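Local structure of LysR family transcriptional regulator (Vibrio vulnificus, 5B7H) at residues Ser13-Leu18 and Arg204-Gln210; Phe29-Asp33 and Met168-His172; Glu37-Phe42 and Val214-Leu218; Asp67-Leu73 and Arg192-Trp198; Glu114-Leu118 and Leu160-Phe164. The protein probably binds DNA and regulates transcription as a LysR-family factor of the OxyR type, this chain being its C-terminal regulatory domain. The protein carries 1 engineered substitution. One frame throughout, in Å; residues are numbered along the deposited sequence.

Overall arrangement
Contacts 1 and 5 lie on opposite sides of the chain's centre, their centres about 41 Å apart; contact 2 sits nearer the middle. Contacts 4 and 5 are buried and rely on backbone hydrogen bonds with apolar side chains between them. Contact 3 is a surface contact built on charge, while contacts 1 and 2 are partly buried and mix polar bonds with packing. Helix 205-217 serves contacts 1 and 3, and helix 27-41 serves contacts 2 and 3. Contact 4 pairs two strands of the sheet that strand 16-22 of contact 1 also joins. Contacts 2, 3 and 5 each reach the second subunit, whereas contacts 1 and 4 touch no other chain.

Contact 1 (Ser13-Leu18 and Arg204-Gln210); sequences SMQGQL and RSKTFNQ
Ser13 meets three side chains of Arg204-Gln210 through two oxygens. Its OG, set between the backbone N and the carbonyl carbon (chi1 61°), donates to Gln210 OE1 at 2.7 Å, in the plane of that amide carbonyl. The same OG accepts a longer bond from Lys206 NZ (3.2 Å), whose chain bends in its outer half to bring the amine round. The Ser13 carbonyl O takes the Thr207 hydroxyl, OG1 to O 2.8 Å, from well above its carbonyl plane. Thr207 CG2, anti to the threonine backbone N, rests on Met14 SD at 3.7 Å. Met14, doubly bent, and the extended Gln210 slide past each other in opposite directions, packed closely enough that Met14 CG lies 3.2 Å from Gln210 NE2. At the other end Arg204, at the N-cap position of helix 205-217, turns at chi3 (60°) to lay its guanidinium beside strand 16-22. NH1 gives Gln17 O a nearly straight bond of 2.8 Å (168°) in the guanidinium plane, and Leu18 CD1 covers one face, 3.5 Å above it. A weak, long ion pair joins it to Asp67, and a sulfate ion, probably from the crystallisation liquor, lies about 4 Å from its side chain. The chemistry implies that serine and threonine hydroxyls join the loop before the strand to the first two turns of the helix, while the arginine grips an uncharged backbone carbonyl.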
# COMPACT_ATOMS: atom_id res chain seq x y z
N SER A 13 -22.59 -17.71 -14.36
CA SER A 13 -21.17 -17.48 -14.62
C SER A 13 -20.49 -16.52 -13.61
O SER A 13 -19.26 -16.58 -13.45
CB SER A 13 -20.94 -16.98 -16.05
OG SER A 13 -21.61 -15.74 -16.29
N MET A 14 -21.26 -15.64 -12.95
CA MET A 14 -20.71 -14.84 -11.85
C MET A 14 -20.84 -15.51 -10.51
O MET A 14 -21.00 -14.82 -9.49
CB MET A 14 -21.30 -13.43 -11.79
CG MET A 14 -21.47 -12.86 -13.11
SD MET A 14 -19.82 -12.74 -13.79
CE MET A 14 -18.91 -11.46 -12.89
N GLN A 15 -20.81 -16.83 -10.48
CA GLN A 15 -20.82 -17.57 -9.23
C GLN A 15 -19.47 -18.23 -9.04
O GLN A 15 -18.72 -18.48 -9.99
CB GLN A 15 -21.94 -18.62 -9.23
CG GLN A 15 -23.31 -18.01 -9.43
CD GLN A 15 -24.40 -18.82 -8.77
OE1 GLN A 15 -24.17 -19.52 -7.77
NE2 GLN A 15 -25.61 -18.74 -9.32
N GLY A 16 -19.15 -18.50 -7.79
CA GLY A 16 -17.98 -19.29 -7.51
C GLY A 16 -16.79 -18.41 -7.21
O GLY A 16 -16.93 -17.26 -6.80
N GLN A 17 -15.60 -18.91 -7.48
CA GLN A 17 -14.38 -18.24 -7.04
C GLN A 17 -13.61 -17.73 -8.25
O GLN A 17 -13.55 -18.39 -9.29
CB GLN A 17 -13.58 -19.23 -6.26
CG GLN A 17 -12.30 -18.74 -5.72
CD GLN A 17 -11.63 -19.85 -4.96
OE1 GLN A 17 -11.95 -20.09 -3.79
NE2 GLN A 17 -10.70 -20.55 -5.62
N LEU A 18 -13.01 -16.54 -8.11
CA LEU A 18 -12.15 -15.98 -9.13
C LEU A 18 -10.88 -15.50 -8.43
O LEU A 18 -10.98 -14.85 -7.39
CB LEU A 18 -12.88 -14.80 -9.77
CG LEU A 18 -12.49 -14.29 -11.12
CD1 LEU A 18 -12.67 -15.44 -12.10
CD2 LEU A 18 -13.42 -13.13 -11.45
N ARG A 204 -13.62 -18.90 -18.97
CA ARG A 204 -14.38 -17.97 -18.13
C ARG A 204 -14.55 -16.60 -18.77
O ARG A 204 -14.79 -15.62 -18.07
CB ARG A 204 -13.75 -17.90 -16.75
CG ARG A 204 -13.47 -19.31 -16.25
CD ARG A 204 -13.20 -19.32 -14.78
NE ARG A 204 -14.34 -18.80 -14.04
CZ ARG A 204 -14.34 -18.64 -12.72
NH1 ARG A 204 -13.26 -18.95 -12.02
NH2 ARG A 204 -15.42 -18.16 -12.10
N SER A 205 -14.52 -16.51 -20.09
CA SER A 205 -14.54 -15.19 -20.72
C SER A 205 -15.88 -14.49 -20.54
O SER A 205 -15.92 -13.25 -20.49
CB SER A 205 -14.22 -15.29 -22.20
OG SER A 205 -15.12 -16.22 -22.76
N LYS A 206 -16.98 -15.24 -20.41
CA LYS A 206 -18.25 -14.60 -20.08
C LYS A 206 -18.17 -13.90 -18.72
O LYS A 206 -18.70 -12.78 -18.56
CB LYS A 206 -19.37 -15.66 -20.13
CG LYS A 206 -20.75 -15.16 -19.77
CD LYS A 206 -21.85 -15.97 -20.49
CE LYS A 206 -23.05 -16.26 -19.55
NZ LYS A 206 -23.55 -15.08 -18.76
N THR A 207 -17.55 -14.55 -17.73
CA THR A 207 -17.32 -13.91 -16.44
C THR A 207 -16.45 -12.66 -16.58
O THR A 207 -16.75 -11.63 -15.99
CB THR A 207 -16.64 -14.91 -15.49
OG1 THR A 207 -17.43 -16.11 -15.45
CG2 THR A 207 -16.51 -14.37 -14.12
N PHE A 208 -15.37 -12.75 -17.37
CA PHE A 208 -14.44 -11.62 -17.47
C PHE A 208 -15.10 -10.44 -18.13
O PHE A 208 -14.88 -9.29 -17.70
CB PHE A 208 -13.18 -12.01 -18.24
CG PHE A 208 -12.41 -13.16 -17.61
CD1 PHE A 208 -12.40 -13.38 -16.22
CD2 PHE A 208 -11.75 -14.07 -18.44
CE1 PHE A 208 -11.71 -14.49 -15.70
CE2 PHE A 208 -11.05 -15.16 -17.92
CZ PHE A 208 -11.03 -15.37 -16.53
N ASN A 209 -15.95 -10.68 -19.14
CA ASN A 209 -16.61 -9.56 -19.80
C ASN A 209 -17.64 -8.91 -18.87
O ASN A 209 -17.75 -7.68 -18.86
CB ASN A 209 -17.19 -10.00 -21.15
CG ASN A 209 -16.10 -10.12 -22.25
OD1 ASN A 209 -15.25 -9.25 -22.42
ND2 ASN A 209 -16.16 -11.21 -23.00
N GLN A 210 -18.37 -9.69 -18.06
CA GLN A 210 -19.27 -9.07 -17.06
C GLN A 210 -18.48 -8.27 -16.03
O GLN A 210 -18.91 -7.19 -15.62
CB GLN A 210 -20.11 -10.09 -16.30
CG GLN A 210 -21.19 -10.76 -17.15
CD GLN A 210 -21.87 -11.91 -16.45
OE1 GLN A 210 -21.45 -13.07 -16.58
NE2 GLN A 210 -22.93 -11.61 -15.70

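Contact 2 (Phe29-Asp33 and Met168-His172); sequences FLLCD and MAIDH
Apolar contact centres on Phe29, whose ring lies flat against the short helix 167-171. Ala169 CA stands over the middle of one face, 3.8 Å from the centroid and 9° off the normal, a CH-pi contact, and Ala169 CB comes within 3.7 Å of Phe29 CZ on that side. Met168 crosses the phenylalanine at about a right angle and brings SD to 4.1 Å from Phe29 CB and 4.2 Å from Leu30 CB. In the two-lobed periplasmic-binding-protein fold of LysR regulatory domains, this arrangement is consistent with a link from the first helix of one lobe to an element of the other. The polar part is a His-carboxylate hydrogen bond: His172 NE2 donates to Asp33 OD1 at 2.7 Å (149°). The oxygen lies in the imidazole plane and is approached on its syn side, although 33° out of the carboxylate plane. Over one imidazole face sits Phe29 O, 3.2 Å above the ring and displaced toward its rim; its approach to NE2 is at a poor angle and makes no hydrogen bond.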
# COMPACT_ATOMS: atom_id res chain seq x y z
N PHE A 29 -7.17 1.17 -4.26
CA PHE A 29 -8.19 2.18 -4.55
C PHE A 29 -9.37 1.50 -5.22
O PHE A 29 -10.41 1.27 -4.58
CB PHE A 29 -7.52 3.27 -5.39
CG PHE A 29 -6.13 3.66 -4.87
CD1 PHE A 29 -5.97 4.19 -3.58
CD2 PHE A 29 -5.01 3.45 -5.65
CE1 PHE A 29 -4.71 4.55 -3.09
CE2 PHE A 29 -3.75 3.79 -5.18
CZ PHE A 29 -3.60 4.33 -3.88
N LEU A 30 -9.21 1.05 -6.46
CA LEU A 30 -10.33 0.55 -7.24
C LEU A 30 -10.95 -0.70 -6.65
O LEU A 30 -12.17 -0.91 -6.79
CB LEU A 30 -9.83 0.27 -8.66
CG LEU A 30 -10.75 -0.42 -9.65
CD1 LEU A 30 -11.93 0.49 -9.98
CD2 LEU A 30 -9.95 -0.76 -10.94
N LEU A 31 -10.15 -1.59 -6.04
CA LEU A 31 -10.73 -2.86 -5.59
C LEU A 31 -11.68 -2.70 -4.43
O LEU A 31 -12.59 -3.53 -4.28
CB LEU A 31 -9.63 -3.88 -5.25
CG LEU A 31 -8.76 -4.28 -6.45
CD1 LEU A 31 -7.73 -5.32 -5.93
CD2 LEU A 31 -9.59 -4.86 -7.60
N CYS A 32 -11.53 -1.65 -3.63
CA CYS A 32 -12.49 -1.40 -2.56
C CYS A 32 -13.86 -1.21 -3.18
O CYS A 32 -14.86 -1.80 -2.73
CB CYS A 32 -12.10 -0.12 -1.81
SG CYS A 32 -10.57 -0.21 -0.84
N ASP A 33 -13.92 -0.39 -4.25
CA ASP A 33 -15.20 -0.10 -4.91
C ASP A 33 -15.74 -1.34 -5.60
O ASP A 33 -16.95 -1.62 -5.55
CB ASP A 33 -15.00 1.00 -5.98
CG ASP A 33 -14.48 2.33 -5.42
OD1 ASP A 33 -13.66 2.96 -6.16
OD2 ASP A 33 -14.89 2.73 -4.30
N MET A 168 -7.46 7.98 -9.20
CA MET A 168 -8.17 7.10 -8.28
C MET A 168 -7.58 7.13 -6.87
O MET A 168 -8.29 6.88 -5.89
CB MET A 168 -8.25 5.67 -8.82
CG MET A 168 -6.89 5.02 -9.03
SD MET A 168 -7.01 3.23 -9.43
CE MET A 168 -7.83 3.32 -11.04
N ALA A 169 -6.28 7.42 -6.75
CA ALA A 169 -5.70 7.54 -5.40
C ALA A 169 -6.23 8.77 -4.69
O ALA A 169 -6.54 8.71 -3.47
CB ALA A 169 -4.17 7.56 -5.50
N ILE A 170 -6.32 9.89 -5.41
CA ILE A 170 -6.88 11.11 -4.82
C ILE A 170 -8.31 10.87 -4.38
O ILE A 170 -8.72 11.27 -3.27
CB ILE A 170 -6.80 12.26 -5.83
CG1 ILE A 170 -5.34 12.51 -6.20
CG2 ILE A 170 -7.41 13.49 -5.22
CD1 ILE A 170 -5.21 13.54 -7.32
N ASP A 171 -9.09 10.20 -5.25
CA ASP A 171 -10.51 9.99 -4.94
C ASP A 171 -10.72 9.07 -3.74
O ASP A 171 -11.79 9.11 -3.12
CB ASP A 171 -11.18 9.37 -6.15
CG ASP A 171 -11.30 10.37 -7.32
OD1 ASP A 171 -11.63 9.93 -8.46
OD2 ASP A 171 -11.06 11.58 -7.14
N HIS A 172 -9.70 8.31 -3.36
CA HIS A 172 -9.70 7.38 -2.23
C HIS A 172 -8.95 7.90 -1.02
O HIS A 172 -8.65 7.12 -0.09
CB HIS A 172 -9.20 6.01 -2.71
CG HIS A 172 -10.29 5.19 -3.32
ND1 HIS A 172 -11.14 4.40 -2.57
CD2 HIS A 172 -10.72 5.10 -4.61
CE1 HIS A 172 -12.04 3.85 -3.37
NE2 HIS A 172 -11.81 4.24 -4.61

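Contact 3 (Glu37-Phe42 and Val214-Leu218); sequences EINQRF and VVSEL
Val214 CG2 lies over one face of the Arg41 guanidinium, 3.6 Å above its plane and displaced toward the rim. Val214 CG2 also meets the Phe42 ring at its edge, in plane, 3.6 Å from CE2. The other branch, CG1, packs on Glu37 CG at 3.7 Å, so the two methyls divide the last turn of helix 27-41 and the residue after it. Arg41 bends at chi3 (48°) after an extended start, bringing NH2 between two acids. Toward helix 205-217, NH2 bonds the syn lone pair of Glu217 OE1 at 2.7 Å (152°), with guanidinium and carboxylate planes nearly coplanar. Toward its own helix it bonds Glu37 OE2, also at 2.7 Å and straighter (170°), reaching that oxygen on its anti side. Glu37 is modelled in two conformers, and its part in the network holds for the one described. Here a water lies within hydrogen-bonding distance of Glu37 OE2 and of Val214 O (2.9 Å from the latter), between the acid and the backbone of helix 205-217. Leu34 adds to the packing on Val214, and Asn39 bonds Ala157 of the second subunit. Glu37 OE2 and Glu217 OE1 are 4.1 Å apart, a spacing of like charges that the guanidinium NH2 between them would be expected to offset. The chemistry thus implies a surface salt-bridge network in which a valine methyl on one guanidinium face and two in-plane acids limit that group's rotation.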
# COMPACT_ATOMS: atom_id res chain seq x y z
N GLU A 37 -19.38 -3.31 -4.99
CA GLU A 37 -20.33 -3.50 -6.07
C GLU A 37 -20.66 -4.98 -6.27
O GLU A 37 -21.83 -5.34 -6.42
CB GLU A 37 -19.78 -2.88 -7.35
CG GLU A 37 -20.73 -2.95 -8.52
CD GLU A 37 -21.82 -1.89 -8.49
OE1 GLU A 37 -22.14 -1.34 -7.41
OE2 GLU A 37 -22.37 -1.62 -9.58
N ILE A 38 -19.64 -5.85 -6.29
CA ILE A 38 -19.95 -7.27 -6.48
C ILE A 38 -20.67 -7.90 -5.29
O ILE A 38 -21.49 -8.82 -5.48
CB ILE A 38 -18.74 -8.10 -6.91
CG1 ILE A 38 -17.73 -8.18 -5.79
CG2 ILE A 38 -18.13 -7.55 -8.24
CD1 ILE A 38 -16.71 -9.30 -6.13
N ASN A 39 -20.44 -7.38 -4.07
CA ASN A 39 -21.16 -7.92 -2.91
C ASN A 39 -22.66 -7.86 -3.14
O ASN A 39 -23.40 -8.77 -2.75
CB ASN A 39 -20.78 -7.13 -1.67
CG ASN A 39 -19.49 -7.60 -1.02
OD1 ASN A 39 -18.89 -8.60 -1.41
ND2 ASN A 39 -19.06 -6.85 -0.01
N GLN A 40 -23.13 -6.77 -3.76
CA GLN A 40 -24.55 -6.59 -4.00
C GLN A 40 -24.99 -7.23 -5.31
O GLN A 40 -25.99 -7.98 -5.35
CB GLN A 40 -24.83 -5.10 -4.02
CG GLN A 40 -26.33 -4.87 -4.25
CD GLN A 40 -26.68 -3.42 -4.29
OE1 GLN A 40 -26.16 -2.67 -5.12
NE2 GLN A 40 -27.58 -3.02 -3.41
N ARG A 41 -24.24 -7.00 -6.39
CA ARG A 41 -24.71 -7.39 -7.71
C ARG A 41 -24.44 -8.86 -8.02
O ARG A 41 -25.21 -9.48 -8.78
CB ARG A 41 -24.09 -6.47 -8.75
CG ARG A 41 -24.60 -5.04 -8.62
CD ARG A 41 -23.94 -4.11 -9.64
NE ARG A 41 -23.96 -4.67 -10.98
CZ ARG A 41 -23.41 -4.08 -12.04
NH1 ARG A 41 -23.48 -4.67 -13.24
NH2 ARG A 41 -22.79 -2.92 -11.90
N PHE A 42 -23.37 -9.42 -7.48
CA PHE A 42 -22.98 -10.80 -7.74
C PHE A 42 -22.58 -11.42 -6.41
O PHE A 42 -21.40 -11.71 -6.16
CB PHE A 42 -21.83 -10.86 -8.75
CG PHE A 42 -22.14 -10.16 -10.04
CD1 PHE A 42 -23.09 -10.69 -10.91
CD2 PHE A 42 -21.53 -8.97 -10.38
CE1 PHE A 42 -23.41 -10.05 -12.10
CE2 PHE A 42 -21.84 -8.32 -11.59
CZ PHE A 42 -22.79 -8.86 -12.43
N VAL A 214 -18.57 -4.09 -15.02
CA VAL A 214 -18.64 -3.55 -13.66
C VAL A 214 -17.50 -2.57 -13.39
O VAL A 214 -17.71 -1.45 -12.89
CB VAL A 214 -18.61 -4.71 -12.64
CG1 VAL A 214 -18.52 -4.13 -11.23
CG2 VAL A 214 -19.87 -5.56 -12.75
N VAL A 215 -16.28 -2.94 -13.76
CA VAL A 215 -15.14 -2.08 -13.51
C VAL A 215 -15.25 -0.80 -14.32
O VAL A 215 -14.95 0.28 -13.82
CB VAL A 215 -13.83 -2.84 -13.83
CG1 VAL A 215 -12.62 -1.90 -13.72
CG2 VAL A 215 -13.70 -4.02 -12.89
N SER A 216 -15.71 -0.91 -15.58
CA SER A 216 -15.87 0.29 -16.40
C SER A 216 -16.78 1.31 -15.72
O SER A 216 -16.55 2.52 -15.84
CB SER A 216 -16.40 -0.12 -17.78
OG SER A 216 -17.81 -0.27 -17.79
N GLU A 217 -17.78 0.84 -14.96
CA GLU A 217 -18.69 1.77 -14.28
C GLU A 217 -18.05 2.45 -13.07
O GLU A 217 -18.56 3.49 -12.61
CB GLU A 217 -19.99 1.04 -13.90
CG GLU A 217 -20.82 0.59 -15.11
CD GLU A 217 -21.71 -0.64 -14.81
OE1 GLU A 217 -21.90 -0.99 -13.62
OE2 GLU A 217 -22.21 -1.28 -15.78
N LEU A 218 -16.94 1.94 -12.57
CA LEU A 218 -16.23 2.54 -11.44
C LEU A 218 -15.17 3.55 -11.84
O LEU A 218 -14.55 4.15 -10.96
CB LEU A 218 -15.53 1.43 -10.64
CG LEU A 218 -16.52 0.38 -10.13
CD1 LEU A 218 -15.77 -0.79 -9.59
CD2 LEU A 218 -17.44 0.98 -9.08
O HOH W 1 -20.00 -0.99 -11.25

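Contact 4 (Asp67-Leu73 and Arg192-Trp198); sequences DVLILAL and RDIGLVW
The Trp198 indole meets Val68 CG2 at a slant, 4.3 Å from CE3, and has Leu196 CB of its own strand at its edge, in plane; Phe208 of helix 205-217 also meets this ring, planes at about 45°. The Arg192 guanidinium likewise takes Ala72 CB obliquely, its polar ends turned to a salt bridge with Asp88 and a hydrogen bond with Thr25. Between these ends strands 68-73 and 192-198 run antiparallel at 147°. Leu69-Val197, Leu71-Gly195 and Leu73-Asp193 are the hydrogen-bonded pairs. Of their five bonds, Gly195 N to Leu71 O, 2.9 Å long, is nearly straight (169°), and Leu73 N reaches Asp193 O from above the carbonyl plane. Past the last pair, a water accepts from Asp193 N and donates to Leu73 O. On one face Ile70 CG1 lies beside Leu196 CD1 and Ile70 CG2 faces Ile194 CG2, each at 3.9 Å. On the other, Leu71 CD1 meets Val197 CG2 at 3.9 Å, and Leu73 CD1 lies over Gly195, 4.1 Å from its CA. The late strand inserted antiparallel beside strand 68-73, in a sheet ordered 45-51, 16-22, 68-73, 180-198, 81-95, is the hallmark of the type 2 periplasmic-binding-protein fold.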
# COMPACT_ATOMS: atom_id res chain seq x y z
N ASP A 67 -6.69 -16.02 -12.53
CA ASP A 67 -7.65 -16.07 -13.64
C ASP A 67 -7.65 -14.79 -14.47
O ASP A 67 -7.86 -14.86 -15.66
CB ASP A 67 -9.09 -16.22 -13.10
CG ASP A 67 -9.32 -17.54 -12.44
OD1 ASP A 67 -9.17 -18.57 -13.15
OD2 ASP A 67 -9.65 -17.61 -11.23
N VAL A 68 -7.47 -13.62 -13.86
CA VAL A 68 -7.62 -12.37 -14.57
C VAL A 68 -6.84 -11.32 -13.80
O VAL A 68 -6.66 -11.42 -12.58
CB VAL A 68 -9.12 -12.00 -14.71
CG1 VAL A 68 -9.78 -11.80 -13.31
CG2 VAL A 68 -9.38 -10.80 -15.60
N LEU A 69 -6.38 -10.31 -14.51
CA LEU A 69 -5.62 -9.20 -13.94
C LEU A 69 -6.34 -7.90 -14.24
O LEU A 69 -6.97 -7.76 -15.29
CB LEU A 69 -4.21 -9.07 -14.55
CG LEU A 69 -3.40 -10.39 -14.65
CD1 LEU A 69 -2.06 -10.12 -15.37
CD2 LEU A 69 -3.21 -10.97 -13.23
N ILE A 70 -6.19 -6.94 -13.35
CA ILE A 70 -6.50 -5.54 -13.61
C ILE A 70 -5.15 -4.83 -13.63
O ILE A 70 -4.44 -4.78 -12.60
CB ILE A 70 -7.48 -4.94 -12.59
CG1 ILE A 70 -8.84 -5.68 -12.66
CG2 ILE A 70 -7.60 -3.45 -12.86
CD1 ILE A 70 -9.91 -5.20 -11.55
N LEU A 71 -4.80 -4.31 -14.80
CA LEU A 71 -3.51 -3.68 -15.03
C LEU A 71 -3.72 -2.26 -15.53
O LEU A 71 -4.79 -1.90 -16.02
CB LEU A 71 -2.72 -4.44 -16.14
CG LEU A 71 -2.32 -5.91 -15.88
CD1 LEU A 71 -1.43 -6.43 -16.98
CD2 LEU A 71 -1.59 -6.01 -14.55
N ALA A 72 -2.66 -1.46 -15.40
CA ALA A 72 -2.53 -0.25 -16.21
C ALA A 72 -1.90 -0.59 -17.56
O ALA A 72 -0.92 -1.34 -17.63
CB ALA A 72 -1.70 0.80 -15.45
N LEU A 73 -2.52 -0.08 -18.63
CA LEU A 73 -2.06 -0.37 -19.98
C LEU A 73 -1.61 0.93 -20.65
O LEU A 73 -2.06 2.01 -20.29
CB LEU A 73 -3.21 -1.01 -20.79
CG LEU A 73 -3.67 -2.38 -20.26
CD1 LEU A 73 -4.80 -2.85 -21.24
CD2 LEU A 73 -2.59 -3.46 -20.17
N ARG A 192 -3.87 7.28 -17.72
CA ARG A 192 -3.48 5.90 -18.03
C ARG A 192 -4.75 5.10 -18.31
O ARG A 192 -5.80 5.32 -17.69
CB ARG A 192 -2.63 5.21 -16.91
CG ARG A 192 -3.36 5.20 -15.56
CD ARG A 192 -2.48 4.52 -14.53
NE ARG A 192 -3.20 4.53 -13.27
CZ ARG A 192 -2.81 3.86 -12.18
NH1 ARG A 192 -1.72 3.11 -12.20
NH2 ARG A 192 -3.55 3.92 -11.08
N ASP A 193 -4.68 4.19 -19.27
CA ASP A 193 -5.75 3.23 -19.49
C ASP A 193 -5.71 2.16 -18.40
O ASP A 193 -4.64 1.77 -17.91
CB ASP A 193 -5.57 2.52 -20.83
CG ASP A 193 -6.04 3.32 -22.01
OD1 ASP A 193 -6.95 4.20 -21.91
OD2 ASP A 193 -5.51 3.04 -23.13
N ILE A 194 -6.88 1.69 -18.00
CA ILE A 194 -7.01 0.58 -17.08
C ILE A 194 -7.66 -0.55 -17.87
O ILE A 194 -8.64 -0.33 -18.61
CB ILE A 194 -7.93 0.99 -15.91
CG1 ILE A 194 -7.43 2.28 -15.23
CG2 ILE A 194 -8.07 -0.21 -14.90
CD1 ILE A 194 -6.08 2.17 -14.67
N GLY A 195 -7.15 -1.77 -17.70
CA GLY A 195 -7.77 -2.85 -18.43
C GLY A 195 -7.75 -4.16 -17.68
O GLY A 195 -7.05 -4.31 -16.68
N LEU A 196 -8.54 -5.10 -18.19
CA LEU A 196 -8.56 -6.47 -17.70
C LEU A 196 -7.77 -7.33 -18.69
O LEU A 196 -7.85 -7.11 -19.91
CB LEU A 196 -9.97 -7.06 -17.57
CG LEU A 196 -10.62 -6.75 -16.19
CD1 LEU A 196 -10.85 -5.20 -15.99
CD2 LEU A 196 -11.94 -7.58 -16.05
N VAL A 197 -7.06 -8.32 -18.18
CA VAL A 197 -6.19 -9.17 -19.00
C VAL A 197 -6.39 -10.62 -18.57
O VAL A 197 -6.35 -10.92 -17.37
CB VAL A 197 -4.71 -8.79 -18.82
CG1 VAL A 197 -3.79 -9.65 -19.73
CG2 VAL A 197 -4.52 -7.30 -19.21
N TRP A 198 -6.49 -11.54 -19.54
CA TRP A 198 -6.75 -12.95 -19.22
C TRP A 198 -6.20 -13.84 -20.32
O TRP A 198 -5.75 -13.36 -21.36
CB TRP A 198 -8.23 -13.27 -18.98
CG TRP A 198 -9.14 -13.03 -20.16
CD1 TRP A 198 -9.53 -13.96 -21.10
CD2 TRP A 198 -9.86 -11.82 -20.46
NE1 TRP A 198 -10.47 -13.39 -21.98
CE2 TRP A 198 -10.66 -12.08 -21.60
CE3 TRP A 198 -9.87 -10.54 -19.89
CZ2 TRP A 198 -11.49 -11.08 -22.19
CZ3 TRP A 198 -10.72 -9.55 -20.48
CH2 TRP A 198 -11.52 -9.85 -21.61
O HOH W 2 -2.19 4.53 -20.78

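Contact 5 (Glu114-Leu118 and Leu160-Phe164); sequences ESVFL and LGTTF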
# COMPACT_ATOMS: atom_id res chain seq x y z
N GLU A 114 16.30 17.67 -10.29
CA GLU A 114 16.10 16.62 -9.28
C GLU A 114 14.91 16.91 -8.37
O GLU A 114 14.87 16.43 -7.23
CB GLU A 114 17.33 16.40 -8.39
CG GLU A 114 18.63 16.26 -9.15
CD GLU A 114 19.78 15.68 -8.31
OE1 GLU A 114 20.76 15.22 -8.93
OE2 GLU A 114 19.70 15.67 -7.06
N SER A 115 13.90 17.63 -8.84
CA SER A 115 12.73 17.89 -8.00
C SER A 115 11.58 16.93 -8.22
O SER A 115 10.61 16.97 -7.45
CB SER A 115 12.24 19.33 -8.17
OG SER A 115 11.86 19.56 -9.54
N VAL A 116 11.62 16.11 -9.26
CA VAL A 116 10.53 15.19 -9.58
C VAL A 116 10.89 13.82 -9.05
O VAL A 116 11.87 13.22 -9.51
CB VAL A 116 10.27 15.14 -11.09
CG1 VAL A 116 9.17 14.11 -11.38
CG2 VAL A 116 9.91 16.50 -11.56
N PHE A 117 10.12 13.30 -8.10
CA PHE A 117 10.38 11.97 -7.54
C PHE A 117 9.48 10.96 -8.25
O PHE A 117 8.33 11.27 -8.58
CB PHE A 117 10.08 11.96 -6.02
CG PHE A 117 11.14 12.64 -5.19
CD1 PHE A 117 12.10 11.85 -4.52
CD2 PHE A 117 11.25 14.04 -5.15
CE1 PHE A 117 13.10 12.47 -3.73
CE2 PHE A 117 12.24 14.68 -4.37
CZ PHE A 117 13.18 13.88 -3.67
N LEU A 118 10.04 9.79 -8.55
CA LEU A 118 9.31 8.75 -9.27
C LEU A 118 9.56 7.40 -8.62
O LEU A 118 10.60 7.18 -8.01
CB LEU A 118 9.81 8.59 -10.72
CG LEU A 118 9.61 9.87 -11.53
CD1 LEU A 118 10.37 9.78 -12.86
CD2 LEU A 118 8.12 10.17 -11.79
N LEU A 160 9.87 17.79 -0.47
CA LEU A 160 11.10 17.47 -1.21
C LEU A 160 10.97 17.74 -2.71
O LEU A 160 11.97 17.88 -3.41
CB LEU A 160 11.56 16.05 -0.91
CG LEU A 160 11.70 15.71 0.58
CD1 LEU A 160 12.33 14.31 0.73
CD2 LEU A 160 12.53 16.83 1.29
N GLY A 161 9.74 17.85 -3.21
CA GLY A 161 9.58 18.09 -4.63
C GLY A 161 8.17 17.74 -5.05
O GLY A 161 7.21 18.01 -4.33
N THR A 162 8.02 17.18 -6.24
CA THR A 162 6.69 16.95 -6.80
C THR A 162 6.65 15.55 -7.40
O THR A 162 7.69 14.90 -7.57
CB THR A 162 6.37 18.02 -7.85
OG1 THR A 162 5.01 17.86 -8.30
CG2 THR A 162 7.30 17.95 -9.10
N THR A 163 5.46 15.07 -7.72
CA THR A 163 5.36 13.81 -8.44
C THR A 163 3.99 13.74 -9.10
O THR A 163 3.16 14.63 -8.93
CB THR A 163 5.54 12.62 -7.46
OG1 THR A 163 5.81 11.43 -8.25
CG2 THR A 163 4.28 12.41 -6.57
N PHE A 164 3.79 12.68 -9.87
CA PHE A 164 2.54 12.35 -10.56
C PHE A 164 1.77 11.32 -9.76
O PHE A 164 2.34 10.32 -9.32
CB PHE A 164 2.80 11.78 -11.95
CG PHE A 164 3.74 12.63 -12.80
CD1 PHE A 164 5.09 12.30 -12.92
CD2 PHE A 164 3.27 13.73 -13.50
CE1 PHE A 164 5.92 13.05 -13.73
CE2 PHE A 164 4.11 14.50 -14.30
CZ PHE A 164 5.44 14.17 -14.39
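Phe117 and Thr162 have the largest surfaces buried here, and a backbone bond joins them: Phe117 N gives Thr162 O a bond of 3.0 Å (165°). Thr162 N in turn donates to Ser115 O at 2.9 Å. The two bonds straddle Val116, which is bridged to Thr162, and their methyls lie side by side, CG2 to CG2 3.9 Å; the Thr162 hydroxyl is engaged with Val93 of strand 81-95. The Phe117 ring swings back toward Leu160, where CE2 meets Leu160 O at 3.4 Å, the oxygen near the ring plane at its edge, and Leu160 CB at 3.8 Å. Phe117 O also receives a hydrogen bond from Thr163 OG1, at 2.5 Å a doubtful length. Farther along, Leu118 CD2 touches the edge of the Phe164 ring, 3.9 Å from CD1. Phe117 and Leu160 also pack on Leu48 and Asn46 of the second subunit. A single bridge of parallel pattern thus attaches the loop after strand 81-95 to the region leading into strand 163-166, outermost in this chain's sheet, in what is probably the second lobe of the periplasmic-binding-protein fold, beside the dimer interface.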